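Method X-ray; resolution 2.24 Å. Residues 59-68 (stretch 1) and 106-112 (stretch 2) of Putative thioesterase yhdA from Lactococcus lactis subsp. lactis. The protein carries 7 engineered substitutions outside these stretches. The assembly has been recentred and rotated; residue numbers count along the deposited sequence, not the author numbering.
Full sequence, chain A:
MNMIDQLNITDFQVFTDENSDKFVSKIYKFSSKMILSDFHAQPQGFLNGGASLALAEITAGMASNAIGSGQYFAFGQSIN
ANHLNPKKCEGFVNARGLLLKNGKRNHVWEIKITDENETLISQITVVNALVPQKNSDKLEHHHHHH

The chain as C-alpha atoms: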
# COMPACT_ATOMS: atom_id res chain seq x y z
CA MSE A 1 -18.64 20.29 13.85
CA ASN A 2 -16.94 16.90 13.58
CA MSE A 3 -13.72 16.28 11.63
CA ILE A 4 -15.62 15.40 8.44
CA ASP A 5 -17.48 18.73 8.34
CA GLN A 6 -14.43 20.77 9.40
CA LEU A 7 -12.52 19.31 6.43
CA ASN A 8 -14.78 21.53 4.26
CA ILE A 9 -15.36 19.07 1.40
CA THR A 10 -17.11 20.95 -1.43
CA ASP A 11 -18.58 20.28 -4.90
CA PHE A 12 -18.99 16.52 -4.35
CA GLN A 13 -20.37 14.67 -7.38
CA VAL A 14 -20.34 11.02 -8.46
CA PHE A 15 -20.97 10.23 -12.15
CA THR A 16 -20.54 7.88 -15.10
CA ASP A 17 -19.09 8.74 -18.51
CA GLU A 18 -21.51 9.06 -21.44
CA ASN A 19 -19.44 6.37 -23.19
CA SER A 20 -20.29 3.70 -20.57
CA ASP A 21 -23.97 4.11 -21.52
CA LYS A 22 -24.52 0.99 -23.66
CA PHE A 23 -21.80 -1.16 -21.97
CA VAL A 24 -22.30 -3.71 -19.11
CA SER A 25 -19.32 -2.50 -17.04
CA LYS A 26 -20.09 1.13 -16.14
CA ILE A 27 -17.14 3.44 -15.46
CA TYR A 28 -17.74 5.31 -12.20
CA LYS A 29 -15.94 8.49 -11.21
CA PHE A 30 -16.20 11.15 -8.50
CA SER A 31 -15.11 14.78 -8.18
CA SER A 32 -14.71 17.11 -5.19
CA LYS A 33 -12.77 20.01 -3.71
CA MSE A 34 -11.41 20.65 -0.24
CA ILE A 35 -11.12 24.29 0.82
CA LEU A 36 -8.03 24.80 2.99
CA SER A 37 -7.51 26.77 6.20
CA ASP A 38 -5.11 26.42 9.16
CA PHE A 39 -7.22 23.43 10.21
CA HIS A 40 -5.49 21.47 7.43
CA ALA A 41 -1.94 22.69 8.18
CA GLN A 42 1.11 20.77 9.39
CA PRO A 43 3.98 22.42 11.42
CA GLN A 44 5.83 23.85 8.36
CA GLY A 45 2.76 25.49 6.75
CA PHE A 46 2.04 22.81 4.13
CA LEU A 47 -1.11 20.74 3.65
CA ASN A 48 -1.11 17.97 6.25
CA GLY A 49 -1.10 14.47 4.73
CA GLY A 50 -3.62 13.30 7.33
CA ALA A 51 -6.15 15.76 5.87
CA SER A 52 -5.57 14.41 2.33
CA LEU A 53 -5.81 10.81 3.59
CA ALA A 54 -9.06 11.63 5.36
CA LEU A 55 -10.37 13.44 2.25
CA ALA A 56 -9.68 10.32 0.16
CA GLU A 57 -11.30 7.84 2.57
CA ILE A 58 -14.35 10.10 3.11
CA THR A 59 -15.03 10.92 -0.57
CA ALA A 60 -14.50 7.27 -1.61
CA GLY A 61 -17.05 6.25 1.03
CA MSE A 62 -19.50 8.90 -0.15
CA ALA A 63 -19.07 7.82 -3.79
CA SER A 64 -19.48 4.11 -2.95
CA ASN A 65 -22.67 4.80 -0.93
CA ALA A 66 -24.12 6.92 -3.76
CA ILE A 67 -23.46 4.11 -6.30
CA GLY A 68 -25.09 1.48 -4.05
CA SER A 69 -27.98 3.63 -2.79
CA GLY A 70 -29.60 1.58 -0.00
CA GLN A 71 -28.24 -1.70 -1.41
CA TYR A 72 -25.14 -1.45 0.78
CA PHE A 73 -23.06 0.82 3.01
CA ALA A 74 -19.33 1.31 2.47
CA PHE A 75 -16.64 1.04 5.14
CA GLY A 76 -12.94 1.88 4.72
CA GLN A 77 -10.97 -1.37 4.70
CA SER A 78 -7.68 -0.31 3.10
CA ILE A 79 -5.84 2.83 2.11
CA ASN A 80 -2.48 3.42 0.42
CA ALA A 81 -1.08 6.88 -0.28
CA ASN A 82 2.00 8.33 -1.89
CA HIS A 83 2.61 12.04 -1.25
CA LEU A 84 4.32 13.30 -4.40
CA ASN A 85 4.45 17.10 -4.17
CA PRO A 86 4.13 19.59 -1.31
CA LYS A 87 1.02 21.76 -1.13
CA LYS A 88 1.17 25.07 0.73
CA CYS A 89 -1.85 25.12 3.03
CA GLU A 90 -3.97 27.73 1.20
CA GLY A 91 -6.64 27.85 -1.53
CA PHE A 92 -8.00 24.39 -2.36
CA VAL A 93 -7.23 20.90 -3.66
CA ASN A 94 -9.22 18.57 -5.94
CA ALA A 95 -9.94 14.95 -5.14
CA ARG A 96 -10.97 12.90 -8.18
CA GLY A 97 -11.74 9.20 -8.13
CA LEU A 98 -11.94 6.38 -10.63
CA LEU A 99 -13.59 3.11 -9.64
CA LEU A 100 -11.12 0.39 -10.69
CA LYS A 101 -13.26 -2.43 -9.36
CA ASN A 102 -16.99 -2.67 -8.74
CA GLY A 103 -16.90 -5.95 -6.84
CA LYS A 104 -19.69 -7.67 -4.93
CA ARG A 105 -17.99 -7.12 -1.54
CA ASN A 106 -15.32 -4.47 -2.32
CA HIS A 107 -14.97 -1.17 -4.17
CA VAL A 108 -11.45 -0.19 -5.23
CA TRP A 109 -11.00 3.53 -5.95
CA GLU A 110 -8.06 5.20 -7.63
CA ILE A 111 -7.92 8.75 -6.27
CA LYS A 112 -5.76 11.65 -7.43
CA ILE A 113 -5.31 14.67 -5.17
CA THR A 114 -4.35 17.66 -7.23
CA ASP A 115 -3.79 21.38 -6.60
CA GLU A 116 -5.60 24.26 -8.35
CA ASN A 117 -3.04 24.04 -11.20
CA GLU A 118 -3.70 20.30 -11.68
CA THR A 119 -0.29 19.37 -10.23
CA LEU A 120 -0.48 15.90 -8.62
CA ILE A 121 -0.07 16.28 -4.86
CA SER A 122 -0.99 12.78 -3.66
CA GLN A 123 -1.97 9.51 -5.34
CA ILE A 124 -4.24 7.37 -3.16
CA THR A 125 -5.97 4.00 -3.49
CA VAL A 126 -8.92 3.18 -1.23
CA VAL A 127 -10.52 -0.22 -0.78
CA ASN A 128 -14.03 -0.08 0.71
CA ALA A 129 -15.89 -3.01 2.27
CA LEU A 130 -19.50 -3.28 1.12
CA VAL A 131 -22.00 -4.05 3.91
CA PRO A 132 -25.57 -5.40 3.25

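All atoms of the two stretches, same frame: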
# COMPACT_ATOMS: atom_id res chain seq x y z
N THR A 59 -14.42 10.76 0.75
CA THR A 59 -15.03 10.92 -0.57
C THR A 59 -15.27 9.57 -1.27
O THR A 59 -16.27 9.40 -1.97
CB THR A 59 -14.21 11.84 -1.50
OG1 THR A 59 -12.85 11.37 -1.57
CG2 THR A 59 -14.24 13.29 -1.00
N ALA A 60 -14.34 8.63 -1.08
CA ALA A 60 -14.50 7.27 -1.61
C ALA A 60 -15.73 6.61 -1.01
O ALA A 60 -16.53 6.00 -1.72
CB ALA A 60 -13.25 6.44 -1.34
N GLY A 61 -15.89 6.76 0.31
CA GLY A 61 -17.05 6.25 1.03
C GLY A 61 -18.35 6.88 0.59
O GLY A 61 -19.37 6.19 0.47
N MSE A 62 -18.33 8.18 0.34
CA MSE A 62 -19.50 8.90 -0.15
C MSE A 62 -19.89 8.44 -1.55
O MSE A 62 -21.06 8.21 -1.83
CB MSE A 62 -19.25 10.41 -0.16
CG MSE A 62 -19.00 11.05 1.21
SE MSE A 62 -18.56 12.95 1.05
CE MSE A 62 -20.35 13.60 0.63
N ALA A 63 -18.90 8.30 -2.41
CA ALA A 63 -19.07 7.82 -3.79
C ALA A 63 -19.62 6.40 -3.84
O ALA A 63 -20.57 6.12 -4.58
CB ALA A 63 -17.76 7.91 -4.56
N SER A 64 -19.03 5.50 -3.04
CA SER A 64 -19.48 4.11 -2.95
C SER A 64 -20.94 4.02 -2.50
O SER A 64 -21.73 3.29 -3.10
CB SER A 64 -18.59 3.31 -2.01
OG SER A 64 -17.38 2.93 -2.64
N ASN A 65 -21.29 4.77 -1.45
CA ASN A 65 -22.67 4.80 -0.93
C ASN A 65 -23.68 5.32 -1.95
O ASN A 65 -24.78 4.78 -2.07
CB ASN A 65 -22.74 5.62 0.36
CG ASN A 65 -22.17 4.88 1.56
OD1 ASN A 65 -21.96 3.67 1.51
ND2 ASN A 65 -21.94 5.61 2.64
N ALA A 66 -23.29 6.37 -2.69
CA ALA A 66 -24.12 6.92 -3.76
C ALA A 66 -24.38 5.92 -4.90
O ALA A 66 -25.49 5.85 -5.42
CB ALA A 66 -23.48 8.19 -4.30
N ILE A 67 -23.35 5.16 -5.28
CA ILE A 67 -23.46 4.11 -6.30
C ILE A 67 -24.41 2.99 -5.86
O ILE A 67 -25.26 2.54 -6.63
CB ILE A 67 -22.07 3.51 -6.66
CG1 ILE A 67 -21.21 4.55 -7.38
CG2 ILE A 67 -22.21 2.24 -7.51
CD1 ILE A 67 -19.75 4.16 -7.51
N GLY A 68 -24.26 2.55 -4.61
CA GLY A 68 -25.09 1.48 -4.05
C GLY A 68 -26.52 1.90 -3.78
O GLY A 68 -27.45 1.18 -4.15
N ASN A 106 -16.30 -5.56 -2.38
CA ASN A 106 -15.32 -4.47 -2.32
C ASN A 106 -15.43 -3.46 -3.46
O ASN A 106 -15.68 -3.85 -4.60
CB ASN A 106 -13.89 -5.03 -2.31
CG ASN A 106 -13.53 -5.72 -1.00
OD1 ASN A 106 -12.70 -6.63 -0.98
ND2 ASN A 106 -14.14 -5.29 0.10
N HIS A 107 -15.24 -2.18 -3.15
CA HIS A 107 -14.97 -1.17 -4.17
C HIS A 107 -13.51 -0.76 -4.07
O HIS A 107 -13.01 -0.54 -2.97
CB HIS A 107 -15.85 0.08 -4.01
CG HIS A 107 -17.24 -0.07 -4.54
ND1 HIS A 107 -18.25 0.82 -4.24
CD2 HIS A 107 -17.80 -1.01 -5.35
CE1 HIS A 107 -19.36 0.44 -4.84
NE2 HIS A 107 -19.12 -0.67 -5.51
N VAL A 108 -12.83 -0.68 -5.21
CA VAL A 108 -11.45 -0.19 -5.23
C VAL A 108 -11.39 1.11 -6.03
O VAL A 108 -11.64 1.11 -7.24
CB VAL A 108 -10.46 -1.22 -5.82
CG1 VAL A 108 -9.03 -0.74 -5.69
CG2 VAL A 108 -10.62 -2.59 -5.14
N TRP A 109 -11.07 2.20 -5.33
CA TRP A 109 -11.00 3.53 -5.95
C TRP A 109 -9.57 3.97 -6.17
O TRP A 109 -8.72 3.82 -5.28
CB TRP A 109 -11.69 4.58 -5.07
CG TRP A 109 -13.17 4.48 -5.04
CD1 TRP A 109 -13.94 3.85 -4.11
CD2 TRP A 109 -14.09 5.05 -5.99
NE1 TRP A 109 -15.27 3.99 -4.41
CE2 TRP A 109 -15.39 4.72 -5.57
CE3 TRP A 109 -13.93 5.81 -7.16
CZ2 TRP A 109 -16.54 5.11 -6.27
CZ3 TRP A 109 -15.07 6.20 -7.86
CH2 TRP A 109 -16.36 5.85 -7.41
N GLU A 110 -9.31 4.53 -7.35
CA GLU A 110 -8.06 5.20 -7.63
C GLU A 110 -8.31 6.70 -7.55
O GLU A 110 -9.11 7.26 -8.32
CB GLU A 110 -7.57 4.81 -9.03
CG GLU A 110 -6.35 5.57 -9.53
CD GLU A 110 -6.18 5.39 -11.03
OE1 GLU A 110 -5.73 4.30 -11.46
OE2 GLU A 110 -6.51 6.34 -11.79
N ILE A 111 -7.64 7.36 -6.60
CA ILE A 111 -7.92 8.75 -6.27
C ILE A 111 -6.68 9.64 -6.44
O ILE A 111 -5.63 9.39 -5.84
CB ILE A 111 -8.51 8.89 -4.84
CG1 ILE A 111 -9.84 8.13 -4.75
CG2 ILE A 111 -8.69 10.36 -4.45
CD1 ILE A 111 -10.24 7.72 -3.34
N LYS A 112 -6.82 10.68 -7.24
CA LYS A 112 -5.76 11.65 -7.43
C LYS A 112 -6.09 12.95 -6.71
O LYS A 112 -7.14 13.54 -6.92
CB LYS A 112 -5.49 11.88 -8.92
CG LYS A 112 -4.96 10.65 -9.65
CD LYS A 112 -4.48 10.98 -11.05
CE LYS A 112 -4.29 9.72 -11.89
NZ LYS A 112 -5.59 9.00 -12.14

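The contact is a helix laid obliquely across a strand, the two axes 9.8 Å apart at closest approach, with a small polar cluster set into an otherwise apolar seam. Strand alternation sets the pattern: His107, Trp109 and Ile111 point toward the helix, while Val108 points away. The helix answers with Ala60, Ala63, Ser64 and Ile67, at spacings of three and four residues, with Ala63 and Ser64 adjacent, so that all four fall on one side of the helix.

Ser64 OG is the hub. Trp109 NE1 donates to Ser64 OG at 3.0 Å, with an N-H...O angle of 173°, so the indole nitrogen, buried with its ring, has its one proton satisfied almost linearly. The same Ser64 OG lies 2.8 Å from His107 ND1 in a second hydrogen bond, whose direction the heavy atoms leave open. In both cases the oxygen sits at the ring edge, near the ring plane, where an N-H or a nitrogen lone pair points. Serine suits the place because a short side chain, here with chi1 in the m well, brings one hydroxyl to two aromatic nitrogens. The far nitrogen, His107 NE2, is hydrogen-bonded elsewhere in the structure, so both ring nitrogens are engaged.

Around this cluster the packing is apolar. Trp109 gives up the most area to the partner stretch, 83 Å² of the 336 Å² buried in all. Small helix residues let its broad ring come close: Ala60 CA lies over one face, and Ala63 CB approaches Trp109 CZ2 to 3.5 Å. Ile67 CD1 reaches the indole edge, 3.6 Å from Trp109 CZ2, while Ala60 CB also meets Ile111 CD1 at 3.8 Å.

Within the stretch the helix forms six i to i+4 backbone hydrogen bonds, such as Ser64 N to Ala60 O at 2.9 Å. On the strand, Lys112 NZ forms a salt bridge with Glu110 OE2 at 2.8 Å, and neither side chain comes within reach of the helix.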